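Local coordinates for DynE8 (PDB 4AMM), which probably builds, as an iterative enediyne polyketide synthase, the carbon framework leading to dynemicin, its acyltransferase domain, the piece described here, probably supplying the acyl units, at residues A[2-7]-A[34-39]; A[55-60]-A[378-383]; A[41-46]-A[393-398]; A[19-24]-A[70-75]; A[83-88]-A[364-369]. All coordinates share one frame; numbering follows the deposited sequence.

Interaction 1. Residues A[2-7]-A[34-39]; sequences DHELVV and ELTDLA
Ala-39 on helix 34-39 plugs its methyl group into strand 4-7, and the closest packing of this contact gathers round it. Its CB lies 3.5 Å from Leu-5 O and 3.7 Å from Glu-4 CG, with Val-6 CG2 also in contact. Strand and helix run at 42° to each other. Toward Thr-36, which is partly exposed, the fit is looser and polar. The Glu-4 chain leaves the backbone with CG anti to N (chi1 -170°) and bends at chi2, crossing Thr-36 at about a right angle. Thr-36 OG1 donates to Glu-4 OE1 at 3.1 Å, arriving on the anti side of the carboxylate. The second oxygen, OE2, accepts from the backbone Leu-5 N at 3.0 Å and forms a salt bridge with Arg-401. At the far end one water ties Leu-5 O, Val-7 N and Ala-39 O together. An alanine in place of Glu-4 would probably leave Arg-401 without its carboxylate mate, Thr-36 OG1 without this acceptor, and a gap beside the Ala-39 methyl. A buried carboxylate with these donors and an arginine around it is likely to stay ionised, linking strand, helix and the C-terminal Arg-401.

Interaction 2. Residues A[55-60]-A[378-383]; sequences AAAVRD and MAAGTA
Met-378 O, in the helix whose Ala-379 and Ala-383 pack on Ala-57 and Ala-55, is gripped by two donors of one residue. Thr-382 OG1 reaches it at 2.7 Å and the backbone Thr-382 N at 3.0 Å, from opposite faces of the carbonyl plane. The hydroxyl can do so because chi1 of -58° sets OG1 beside its own backbone N; it also bonds with Trp-161 NE1. Across the contact itself only methyl groups and backbone meet, with no hydrogen bond. Ala-55 CB touches Ala-383 CB at 3.6 Å and sits 3.3 Å from Ala-383 O. Ala-57 CB settles between the next two alanines back along the helix, 3.7 Å from Ala-379 CB and 4.2 Å from Ala-380 CB. With alanines on both sides, the strand and helix axes come as near as 7.1 Å, running antiparallel at 173°. Strand 52-58 is an inner strand of the four-stranded antiparallel sheet, bonded to strand 4-10 through Ala-56 and Val-58 and to strand 89-92 through Ala-55. Helix 376-387 lies on this sheet, also meeting Leu-5 of strand 4-10, and through Ala-380 it touches Val-366 on the outer strand of the parallel sheet.

Interaction 3. Residues A[41-46]-A[393-398]; sequences GLAAAH and DATPFF
Thr-395 holds OG1 between its backbone N and carbonyl carbon (chi1 65°), which leaves CG2 for helix 41-45, while Phe-398 sets CG beside its own N (chi1 -65°) and brings its ring to the Ala-43 methyl. Thr-395 CG2 lies against the helix backbone, 3.5 Å from Ala-43 O and 3.7 Å from Ala-44 CA. Ala-43 CB meets the ring obliquely, 3.6 Å from Phe-398 CE2, with Ala-394 CB also near it. Asp-393 OD1 fixes the threonine with two bonds: Thr-395 N, at 2.9 Å, comes nearly end-on to the C-O bond and forms an Asx turn, while Thr-395 OG1 donates at 2.7 Å on the syn side, 29° out of the carboxylate plane. The other oxygen, OD2, pairs with Arg-47. A water completes the junction, donating to Ala-43 O and His-46 O and accepting from Ala-394 N at 2.8 Å. This loop after helix 376-387 thus returns to the C-terminal end of helix 32-45, consistent with the post-acyltransferase linker of polyketide synthases, which wraps back over the domain. Phe-398 also packs on Ala-39 and Ala-40 of that helix and on Glu-4 of strand 4-10, while Pro-396 rests on Trp-161 of helix 144-165.

Interaction 4. Residues A[19-24]-A[70-75]; sequences LLTRVR and RALGHL
Leu-20 reaches from helix 19-24 into the face of helix 70-75, where its base and one of its methyls meet different residues. Its CB lies 3.8 Å from Leu-72 CD2 and 4.1 Å from Leu-72 CG, so the branched end of Leu-72 lies against the base of Leu-20. From there CG stands beside the backbone N (chi1 -64°), and chi2 of -176° extends CD1 toward helix 70-75. That methyl enters between residues one turn apart, 3.9 Å from Ala-71 CB and 4.0 Å from Leu-75 CD1; the Leu-20 and Leu-75 side chains cross at about a right angle. Leu-72 answers in the opposite direction. Its CD2 bridges Leu-20 and Thr-21, lying 3.5 Å from Thr-21 OG1, and its CD1 comes within 4.1 Å of the same oxygen. The Thr-21 hydroxyl is spent within its own helix, on Thr-17 O, and offers Leu-72 only contact. An alanine in place of Leu-72 would probably open a gap beside Leu-20 CB and take the apolar cover from Thr-21 OG1. The two helices, parts of 13-27 and 61-76, pack beside the antiparallel sheet and run nearly antiparallel, at 154°, with their axes 10.2 Å apart. Leu-20 continues onto Leu-68 of the same partner helix and onto Cys-8 of strand 4-10. Between these segments no hydrogen bond passes, so the contact rests mainly on apolar contacts of leucine and alanine, with Thr-21 at the rim and the Arg-24 to Asp-69 salt bridge beside it.

Interaction 5. Residues A[83-88]-A[364-369]; sequences LDAGRG and TAVSLD
Ala-85 carries most of the apolar contact with strand 365-367, its CB lying 3.8 Å from Val-366 CB. Beside it Leu-83 CB meets Thr-364 CG2 at 4.1 Å; that methyl stands anti to the threonine N (chi1 -62° for OG1) and also comes near Ala-85. Contact between methyl and backbone is tighter: Ala-85 CB is only 3.1 Å from Ala-365 O. The segments come from two sheets: Ala-85 follows strand 81-84, an outer strand of the antiparallel sheet, and 365-367 is an outer strand of the parallel sheet in the alpha/beta core of the acyltransferase domain, where its backbone bonds with strand 344-347; Ala-384 of helix 376-387 also touches Val-366. No hydrogen bond crosses between the segments, and the polar bonds shape each one separately. In 83-88 the chain passes through a 3-10 turn, and Arg-87 NH1 folds back to Gly-86 O at 2.9 Å, the oxygen lying in the guanidinium plane while the nitrogen stands well above the carbonyl plane. Asp-84 OD2 forms a salt bridge with Arg-70. In 364-369 an ST turn follows the strand, Asp-369 N donating to Ser-367 OG at 3.0 Å, and Asp-369 OD1 accepts from Gly-351 N.

In the fold
Interactions 1, 2 and 5 all reach the four-stranded antiparallel sheet. Strands 4-10 and 52-58, used by interactions 1 and 2, are neighbours there, and the two centres lie about 9 Å apart. Interaction 3 shares helix 32-45 with interaction 1, about 10 Å away. Interaction 4 joins two helices near the sheet; it meets interaction 5 at a salt bridge, though their centres are about 20 Å apart. Along the chain, interaction 5 is nested within interaction 2, and interaction 2 within interaction 3, while interaction 4 crosses interactions 1, 2 and 3. The end of the chain thus returns to its beginning: this small sheet-and-helix layer, consistent with the ketosynthase-to-acyltransferase linker subdomain known in polyketide synthases, is clasped to the alpha/beta core through helix 376-387 and strand 365-367.

Interaction 1. Residues A[2-7]-A[34-39]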
# COMPACT_ATOMS: atom_id res chain seq x y z
N ASP A 2 -10.10 18.66 -0.25
CA ASP A 2 -9.99 18.92 1.20
C ASP A 2 -8.55 19.02 1.75
O ASP A 2 -8.31 19.54 2.83
CB ASP A 2 -10.81 17.91 2.03
CG ASP A 2 -10.39 16.43 1.81
OD1 ASP A 2 -9.59 16.12 0.88
OD2 ASP A 2 -10.90 15.56 2.57
N HIS A 3 -7.57 18.54 0.97
CA HIS A 3 -6.20 18.80 1.32
C HIS A 3 -5.61 19.42 0.07
O HIS A 3 -5.97 19.07 -1.09
CB HIS A 3 -5.37 17.54 1.64
CG HIS A 3 -5.65 16.96 2.99
ND1 HIS A 3 -6.86 16.40 3.30
CD2 HIS A 3 -4.89 16.88 4.09
CE1 HIS A 3 -6.85 16.02 4.56
NE2 HIS A 3 -5.66 16.27 5.06
N GLU A 4 -4.73 20.36 0.31
CA GLU A 4 -3.97 21.02 -0.73
C GLU A 4 -2.56 20.46 -0.70
O GLU A 4 -2.04 20.07 0.36
CB GLU A 4 -3.98 22.52 -0.49
CG GLU A 4 -3.41 23.24 -1.70
CD GLU A 4 -4.23 22.84 -2.98
OE1 GLU A 4 -5.34 23.38 -3.21
OE2 GLU A 4 -3.78 21.89 -3.67
N LEU A 5 -1.88 20.47 -1.86
CA LEU A 5 -0.50 20.05 -1.97
C LEU A 5 0.39 21.23 -2.17
O LEU A 5 0.20 21.98 -3.16
CB LEU A 5 -0.39 19.15 -3.23
CG LEU A 5 1.05 18.75 -3.62
CD1 LEU A 5 1.75 17.94 -2.50
CD2 LEU A 5 0.93 17.91 -4.93
N VAL A 6 1.37 21.44 -1.29
CA VAL A 6 2.24 22.58 -1.38
C VAL A 6 3.65 22.09 -1.53
O VAL A 6 4.18 21.35 -0.69
CB VAL A 6 2.19 23.44 -0.09
CG1 VAL A 6 3.09 24.59 -0.26
CG2 VAL A 6 0.75 23.87 0.10
N VAL A 7 4.24 22.37 -2.73
CA VAL A 7 5.61 21.97 -2.98
C VAL A 7 6.50 23.16 -3.21
O VAL A 7 6.02 24.18 -3.72
CB VAL A 7 5.72 21.00 -4.21
CG1 VAL A 7 4.80 19.79 -4.09
CG2 VAL A 7 5.46 21.74 -5.59
N GLU A 34 -6.95 31.71 -1.60
CA GLU A 34 -5.59 32.29 -1.73
C GLU A 34 -4.51 31.21 -1.58
O GLU A 34 -3.48 31.23 -2.30
CB GLU A 34 -5.38 33.40 -0.68
CG GLU A 34 -5.92 34.71 -1.10
CD GLU A 34 -6.16 35.61 0.10
OE1 GLU A 34 -6.48 35.07 1.18
OE2 GLU A 34 -6.01 36.86 -0.06
N LEU A 35 -4.71 30.25 -0.69
CA LEU A 35 -3.76 29.16 -0.48
C LEU A 35 -3.74 28.32 -1.75
O LEU A 35 -2.65 27.90 -2.16
CB LEU A 35 -4.16 28.31 0.74
CG LEU A 35 -3.50 26.95 0.92
CD1 LEU A 35 -2.10 27.22 1.23
CD2 LEU A 35 -4.18 26.06 1.98
N THR A 36 -4.88 28.01 -2.34
CA THR A 36 -4.86 27.27 -3.64
C THR A 36 -4.09 28.01 -4.69
O THR A 36 -3.31 27.38 -5.42
CB THR A 36 -6.29 26.96 -4.07
OG1 THR A 36 -6.85 26.09 -3.12
CG2 THR A 36 -6.33 26.29 -5.39
N ASP A 37 -4.25 29.31 -4.83
CA ASP A 37 -3.46 30.07 -5.81
C ASP A 37 -2.01 30.03 -5.48
O ASP A 37 -1.15 29.83 -6.41
CB ASP A 37 -3.92 31.53 -5.89
CG ASP A 37 -5.13 31.73 -6.81
OD1 ASP A 37 -5.35 30.93 -7.76
OD2 ASP A 37 -5.88 32.72 -6.56
N LEU A 38 -1.60 30.16 -4.22
CA LEU A 38 -0.20 30.09 -3.91
C LEU A 38 0.32 28.70 -4.25
O LEU A 38 1.42 28.60 -4.89
CB LEU A 38 0.02 30.38 -2.41
CG LEU A 38 1.43 30.16 -1.86
CD1 LEU A 38 2.39 31.12 -2.51
CD2 LEU A 38 1.43 30.39 -0.32
N ALA A 39 -0.38 27.64 -3.88
CA ALA A 39 0.08 26.24 -4.08
C ALA A 39 0.14 25.99 -5.62
O ALA A 39 1.12 25.33 -6.08
CB ALA A 39 -0.91 25.31 -3.41
O HOH W 1 2.32 23.23 -4.69

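Interaction 2. Residues A[55-60]-A[378-383]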
# COMPACT_ATOMS: atom_id res chain seq x y z
N ALA A 55 7.66 19.17 0.42
CA ALA A 55 6.28 19.03 -0.02
C ALA A 55 5.42 18.69 1.20
O ALA A 55 5.87 17.84 2.01
CB ALA A 55 6.15 17.84 -1.04
N ALA A 56 4.22 19.23 1.26
CA ALA A 56 3.32 18.92 2.38
C ALA A 56 1.94 18.90 1.85
O ALA A 56 1.50 19.72 1.03
CB ALA A 56 3.46 20.02 3.43
N ALA A 57 1.15 17.98 2.42
CA ALA A 57 -0.28 17.98 2.21
C ALA A 57 -0.91 18.68 3.42
O ALA A 57 -0.65 18.25 4.54
CB ALA A 57 -0.77 16.56 2.12
N VAL A 58 -1.73 19.67 3.17
CA VAL A 58 -2.25 20.50 4.27
C VAL A 58 -3.73 20.73 4.13
O VAL A 58 -4.28 20.77 3.03
CB VAL A 58 -1.47 21.84 4.36
CG1 VAL A 58 0.09 21.62 4.56
CG2 VAL A 58 -1.77 22.71 3.11
N ARG A 59 -4.41 20.96 5.28
CA ARG A 59 -5.83 21.25 5.23
C ARG A 59 -6.14 22.71 5.03
O ARG A 59 -7.16 23.05 4.46
CB ARG A 59 -6.57 20.70 6.49
CG ARG A 59 -6.57 19.17 6.51
CD ARG A 59 -7.58 18.61 7.55
NE ARG A 59 -7.46 19.31 8.83
CZ ARG A 59 -8.48 19.57 9.67
NH1 ARG A 59 -9.74 19.21 9.38
NH2 ARG A 59 -8.24 20.23 10.79
N ASP A 60 -5.22 23.58 5.40
CA ASP A 60 -5.42 25.03 5.39
C ASP A 60 -4.15 25.78 5.63
O ASP A 60 -3.11 25.14 5.82
CB ASP A 60 -6.49 25.44 6.46
CG ASP A 60 -6.13 25.02 7.85
OD1 ASP A 60 -4.97 24.74 8.21
OD2 ASP A 60 -7.10 24.97 8.69
N MET A 378 -4.21 11.34 -2.14
CA MET A 378 -3.59 11.76 -3.37
C MET A 378 -2.66 12.91 -3.05
O MET A 378 -1.56 12.90 -3.56
CB MET A 378 -4.54 12.07 -4.53
CG MET A 378 -5.57 10.96 -4.81
SD MET A 378 -5.03 9.34 -5.39
CE MET A 378 -4.16 10.07 -6.76
N ALA A 379 -3.02 13.83 -2.15
CA ALA A 379 -2.06 14.89 -1.82
C ALA A 379 -0.89 14.39 -1.09
O ALA A 379 0.27 14.74 -1.47
CB ALA A 379 -2.72 16.00 -0.97
N ALA A 380 -1.00 13.56 -0.07
CA ALA A 380 0.15 13.11 0.69
C ALA A 380 1.08 12.19 -0.11
O ALA A 380 2.29 12.27 -0.02
CB ALA A 380 -0.35 12.41 2.02
N GLY A 381 0.50 11.28 -0.87
CA GLY A 381 1.24 10.39 -1.73
C GLY A 381 1.96 11.18 -2.81
O GLY A 381 3.11 10.82 -3.11
N THR A 382 1.35 12.21 -3.38
CA THR A 382 2.05 12.96 -4.43
C THR A 382 3.13 13.80 -3.79
O THR A 382 4.24 13.96 -4.36
CB THR A 382 1.07 13.80 -5.22
OG1 THR A 382 0.05 12.92 -5.77
CG2 THR A 382 1.75 14.45 -6.40
N ALA A 383 2.91 14.34 -2.57
CA ALA A 383 3.97 15.09 -1.87
C ALA A 383 5.13 14.15 -1.62
O ALA A 383 6.32 14.59 -1.80
CB ALA A 383 3.42 15.60 -0.47

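Interaction 3. Residues A[41-46]-A[393-398]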
# COMPACT_ATOMS: atom_id res chain seq x y z
N GLY A 41 0.68 28.12 -7.98
CA GLY A 41 1.83 28.87 -8.49
C GLY A 41 3.10 28.24 -8.12
O GLY A 41 4.06 28.16 -8.97
N LEU A 42 3.28 27.73 -6.89
CA LEU A 42 4.50 27.07 -6.50
C LEU A 42 4.71 25.83 -7.31
O LEU A 42 5.88 25.52 -7.66
CB LEU A 42 4.43 26.73 -4.95
CG LEU A 42 4.58 28.00 -4.10
CD1 LEU A 42 4.21 27.56 -2.61
CD2 LEU A 42 5.98 28.50 -4.13
N ALA A 43 3.66 25.06 -7.59
CA ALA A 43 3.83 23.81 -8.35
C ALA A 43 4.30 24.16 -9.78
O ALA A 43 5.16 23.42 -10.33
CB ALA A 43 2.57 23.01 -8.38
N ALA A 44 3.80 25.25 -10.35
CA ALA A 44 4.18 25.62 -11.73
C ALA A 44 5.62 26.06 -11.75
O ALA A 44 6.35 25.79 -12.72
CB ALA A 44 3.26 26.70 -12.22
N ALA A 45 6.11 26.71 -10.70
CA ALA A 45 7.43 27.31 -10.72
C ALA A 45 8.52 26.36 -10.19
O ALA A 45 9.69 26.57 -10.45
CB ALA A 45 7.39 28.56 -9.77
N HIS A 46 8.22 25.32 -9.45
CA HIS A 46 9.13 24.39 -8.83
C HIS A 46 8.92 23.00 -9.35
O HIS A 46 8.40 22.09 -8.75
CB HIS A 46 8.89 24.41 -7.28
CG HIS A 46 9.32 25.70 -6.69
ND1 HIS A 46 8.47 26.74 -6.40
CD2 HIS A 46 10.57 26.16 -6.50
CE1 HIS A 46 9.20 27.76 -5.94
NE2 HIS A 46 10.46 27.42 -5.97
N ASP A 393 7.23 16.95 -11.16
CA ASP A 393 6.23 18.01 -11.54
C ASP A 393 4.93 17.68 -10.85
O ASP A 393 4.31 16.66 -11.20
CB ASP A 393 6.12 18.03 -13.09
CG ASP A 393 5.26 19.08 -13.64
OD1 ASP A 393 4.39 19.66 -12.86
OD2 ASP A 393 5.33 19.41 -14.85
N ALA A 394 4.53 18.51 -9.88
CA ALA A 394 3.30 18.28 -9.15
C ALA A 394 2.13 19.05 -9.74
O ALA A 394 0.97 18.99 -9.21
CB ALA A 394 3.56 18.73 -7.68
N THR A 395 2.29 19.75 -10.88
CA THR A 395 1.16 20.47 -11.52
C THR A 395 -0.10 19.59 -11.82
O THR A 395 -1.17 20.20 -11.79
CB THR A 395 1.54 21.32 -12.75
OG1 THR A 395 1.99 20.43 -13.78
CG2 THR A 395 2.58 22.36 -12.41
N PRO A 396 0.04 18.27 -12.10
CA PRO A 396 -1.20 17.49 -12.34
C PRO A 396 -2.17 17.59 -11.15
O PRO A 396 -3.39 17.43 -11.41
CB PRO A 396 -0.67 16.07 -12.54
CG PRO A 396 0.67 16.25 -13.11
CD PRO A 396 1.25 17.46 -12.35
N PHE A 397 -1.72 17.84 -9.95
CA PHE A 397 -2.66 17.92 -8.85
C PHE A 397 -3.57 19.11 -8.97
O PHE A 397 -4.60 19.16 -8.31
CB PHE A 397 -1.84 17.97 -7.53
CG PHE A 397 -2.70 17.84 -6.29
CD1 PHE A 397 -3.03 16.58 -5.81
CD2 PHE A 397 -3.11 18.95 -5.60
CE1 PHE A 397 -3.93 16.44 -4.67
CE2 PHE A 397 -3.98 18.80 -4.40
CZ PHE A 397 -4.36 17.59 -4.00
N PHE A 398 -3.23 20.11 -9.80
CA PHE A 398 -3.97 21.37 -9.91
C PHE A 398 -4.86 21.44 -11.14
O PHE A 398 -5.59 22.40 -11.28
CB PHE A 398 -2.99 22.57 -9.82
CG PHE A 398 -2.33 22.64 -8.49
CD1 PHE A 398 -3.02 23.27 -7.44
CD2 PHE A 398 -1.14 21.96 -8.24
CE1 PHE A 398 -2.55 23.24 -6.18
CE2 PHE A 398 -0.59 21.96 -6.92
CZ PHE A 398 -1.32 22.60 -5.89
O HOH W 2 5.82 20.96 -9.22

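Interaction 4. Residues A[19-24]-A[70-75]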
# COMPACT_ATOMS: atom_id res chain seq x y z
N LEU A 19 13.72 30.31 1.13
CA LEU A 19 12.44 30.21 0.50
C LEU A 19 11.31 29.82 1.46
O LEU A 19 10.22 30.41 1.45
CB LEU A 19 12.57 29.19 -0.64
CG LEU A 19 11.24 28.90 -1.32
CD1 LEU A 19 10.60 30.12 -1.91
CD2 LEU A 19 11.48 27.82 -2.42
N LEU A 20 11.59 28.78 2.26
CA LEU A 20 10.58 28.34 3.20
C LEU A 20 10.19 29.45 4.22
O LEU A 20 9.05 29.56 4.61
CB LEU A 20 11.00 27.08 3.93
CG LEU A 20 11.16 25.84 3.03
CD1 LEU A 20 11.47 24.63 3.89
CD2 LEU A 20 9.96 25.56 2.15
N THR A 21 11.17 30.23 4.62
CA THR A 21 10.90 31.36 5.52
C THR A 21 9.95 32.35 4.84
O THR A 21 8.99 32.85 5.43
CB THR A 21 12.25 32.04 5.89
OG1 THR A 21 13.02 31.11 6.62
CG2 THR A 21 12.02 33.30 6.72
N ARG A 22 10.17 32.62 3.56
CA ARG A 22 9.30 33.55 2.86
C ARG A 22 7.93 32.97 2.58
O ARG A 22 6.91 33.65 2.68
CB ARG A 22 9.99 33.99 1.58
CG ARG A 22 11.17 34.93 1.94
CD ARG A 22 11.82 35.43 0.69
NE ARG A 22 13.00 36.23 0.99
CZ ARG A 22 12.98 37.55 1.18
NH1 ARG A 22 11.84 38.22 1.13
NH2 ARG A 22 14.10 38.19 1.45
N VAL A 23 7.86 31.68 2.22
CA VAL A 23 6.55 31.10 2.06
C VAL A 23 5.77 31.10 3.38
O VAL A 23 4.56 31.31 3.36
CB VAL A 23 6.69 29.63 1.55
CG1 VAL A 23 5.33 29.00 1.45
CG2 VAL A 23 7.39 29.64 0.18
N ARG A 24 6.46 30.86 4.51
CA ARG A 24 5.80 30.90 5.82
C ARG A 24 5.20 32.26 6.11
O ARG A 24 4.04 32.35 6.54
CB ARG A 24 6.75 30.49 6.94
CG ARG A 24 6.02 30.40 8.30
CD ARG A 24 7.01 30.68 9.46
NE ARG A 24 6.42 30.29 10.75
CZ ARG A 24 5.62 31.04 11.52
NH1 ARG A 24 5.26 32.27 11.16
NH2 ARG A 24 5.16 30.52 12.66
N ARG A 70 8.11 23.01 11.08
CA ARG A 70 8.84 21.78 11.24
C ARG A 70 10.00 21.62 10.28
O ARG A 70 11.07 21.22 10.67
CB ARG A 70 7.89 20.57 11.12
CG ARG A 70 6.98 20.38 12.32
CD ARG A 70 6.34 18.98 12.12
NE ARG A 70 7.25 17.83 12.20
CZ ARG A 70 6.84 16.54 11.96
NH1 ARG A 70 5.61 16.34 11.53
NH2 ARG A 70 7.63 15.51 12.04
N ALA A 71 9.77 21.97 9.00
CA ALA A 71 10.83 21.86 8.04
C ALA A 71 11.98 22.80 8.39
O ALA A 71 13.14 22.37 8.33
CB ALA A 71 10.29 22.16 6.65
N LEU A 72 11.63 24.05 8.71
CA LEU A 72 12.67 25.03 9.08
C LEU A 72 13.43 24.61 10.32
O LEU A 72 14.66 24.71 10.35
CB LEU A 72 12.07 26.42 9.31
CG LEU A 72 11.61 27.13 8.03
CD1 LEU A 72 10.59 28.23 8.16
CD2 LEU A 72 12.83 27.64 7.23
N GLY A 73 12.75 24.04 11.29
CA GLY A 73 13.46 23.60 12.49
C GLY A 73 14.43 22.50 12.16
O GLY A 73 15.55 22.48 12.68
N HIS A 74 14.00 21.55 11.29
CA HIS A 74 14.82 20.47 10.85
C HIS A 74 16.07 20.99 10.13
O HIS A 74 17.20 20.55 10.45
CB HIS A 74 14.01 19.55 9.88
CG HIS A 74 14.72 18.27 9.51
ND1 HIS A 74 15.29 18.01 8.26
CD2 HIS A 74 14.88 17.14 10.22
CE1 HIS A 74 15.79 16.79 8.24
NE2 HIS A 74 15.57 16.24 9.43
N LEU A 75 15.88 21.91 9.17
CA LEU A 75 17.04 22.43 8.43
C LEU A 75 17.95 23.19 9.45
O LEU A 75 19.17 23.15 9.28
CB LEU A 75 16.56 23.37 7.32
CG LEU A 75 15.77 22.72 6.17
CD1 LEU A 75 15.17 23.79 5.28
CD2 LEU A 75 16.72 21.84 5.38

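Interaction 5. Residues A[83-88]-A[364-369]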
# COMPACT_ATOMS: atom_id res chain seq x y z
N LEU A 83 10.83 12.60 6.83
CA LEU A 83 9.81 11.88 6.08
C LEU A 83 8.73 11.56 7.12
O LEU A 83 8.97 10.64 7.89
CB LEU A 83 10.37 10.62 5.44
CG LEU A 83 11.61 10.80 4.51
CD1 LEU A 83 11.99 9.42 4.02
CD2 LEU A 83 11.21 11.73 3.36
N ASP A 84 7.67 12.34 7.19
CA ASP A 84 6.59 12.01 8.17
C ASP A 84 5.33 11.70 7.37
O ASP A 84 4.51 12.56 7.10
CB ASP A 84 6.38 13.17 9.12
CG ASP A 84 5.47 12.76 10.24
OD1 ASP A 84 4.73 11.72 10.11
OD2 ASP A 84 5.48 13.52 11.25
N ALA A 85 5.23 10.43 7.01
CA ALA A 85 4.10 9.99 6.23
C ALA A 85 2.79 10.26 6.95
O ALA A 85 1.86 10.69 6.33
CB ALA A 85 4.21 8.49 5.82
N GLY A 86 2.70 10.04 8.29
CA GLY A 86 1.45 10.28 8.99
C GLY A 86 1.02 11.68 9.22
O GLY A 86 -0.09 11.98 9.70
N ARG A 87 1.87 12.64 8.82
CA ARG A 87 1.53 14.03 8.80
C ARG A 87 1.58 14.64 7.37
O ARG A 87 1.44 15.84 7.25
CB ARG A 87 2.34 14.82 9.81
CG ARG A 87 2.12 14.35 11.30
CD ARG A 87 0.82 14.88 11.82
NE ARG A 87 0.54 14.41 13.18
CZ ARG A 87 -0.09 13.29 13.48
NH1 ARG A 87 -0.55 12.39 12.57
NH2 ARG A 87 -0.28 13.03 14.81
N GLY A 88 1.93 13.81 6.41
CA GLY A 88 2.00 14.26 5.00
C GLY A 88 3.08 15.32 4.73
O GLY A 88 2.85 16.21 3.90
N THR A 364 8.70 3.31 6.22
CA THR A 364 7.96 4.57 5.99
C THR A 364 7.08 4.46 4.76
O THR A 364 7.62 4.10 3.71
CB THR A 364 8.97 5.71 5.72
OG1 THR A 364 9.83 5.90 6.88
CG2 THR A 364 8.31 7.08 5.39
N ALA A 365 5.76 4.65 4.91
CA ALA A 365 4.85 4.38 3.82
C ALA A 365 3.68 5.34 3.89
O ALA A 365 3.16 5.66 5.02
CB ALA A 365 4.35 2.92 3.92
N VAL A 366 3.14 5.71 2.75
CA VAL A 366 1.97 6.55 2.64
C VAL A 366 1.12 6.07 1.49
O VAL A 366 1.69 5.54 0.51
CB VAL A 366 2.42 8.01 2.48
CG1 VAL A 366 3.22 8.19 1.25
CG2 VAL A 366 1.25 8.96 2.51
N SER A 367 -0.19 6.16 1.54
CA SER A 367 -1.04 5.65 0.47
C SER A 367 -1.59 6.80 -0.35
O SER A 367 -2.08 7.82 0.20
CB SER A 367 -2.21 4.86 1.09
OG SER A 367 -3.03 4.39 0.02
N LEU A 368 -1.62 6.64 -1.66
CA LEU A 368 -2.35 7.53 -2.54
C LEU A 368 -3.85 7.42 -2.35
O LEU A 368 -4.54 8.34 -2.79
CB LEU A 368 -2.05 7.15 -4.00
CG LEU A 368 -0.70 7.65 -4.48
CD1 LEU A 368 -0.31 6.93 -5.75
CD2 LEU A 368 -0.70 9.20 -4.73
N ASP A 369 -4.37 6.30 -1.80
CA ASP A 369 -5.82 6.15 -1.52
C ASP A 369 -6.64 6.42 -2.77
O ASP A 369 -7.50 7.28 -2.80
CB ASP A 369 -6.23 6.95 -0.31
CG ASP A 369 -7.57 6.52 0.23
OD1 ASP A 369 -8.15 5.47 -0.20
OD2 ASP A 369 -8.04 7.26 1.15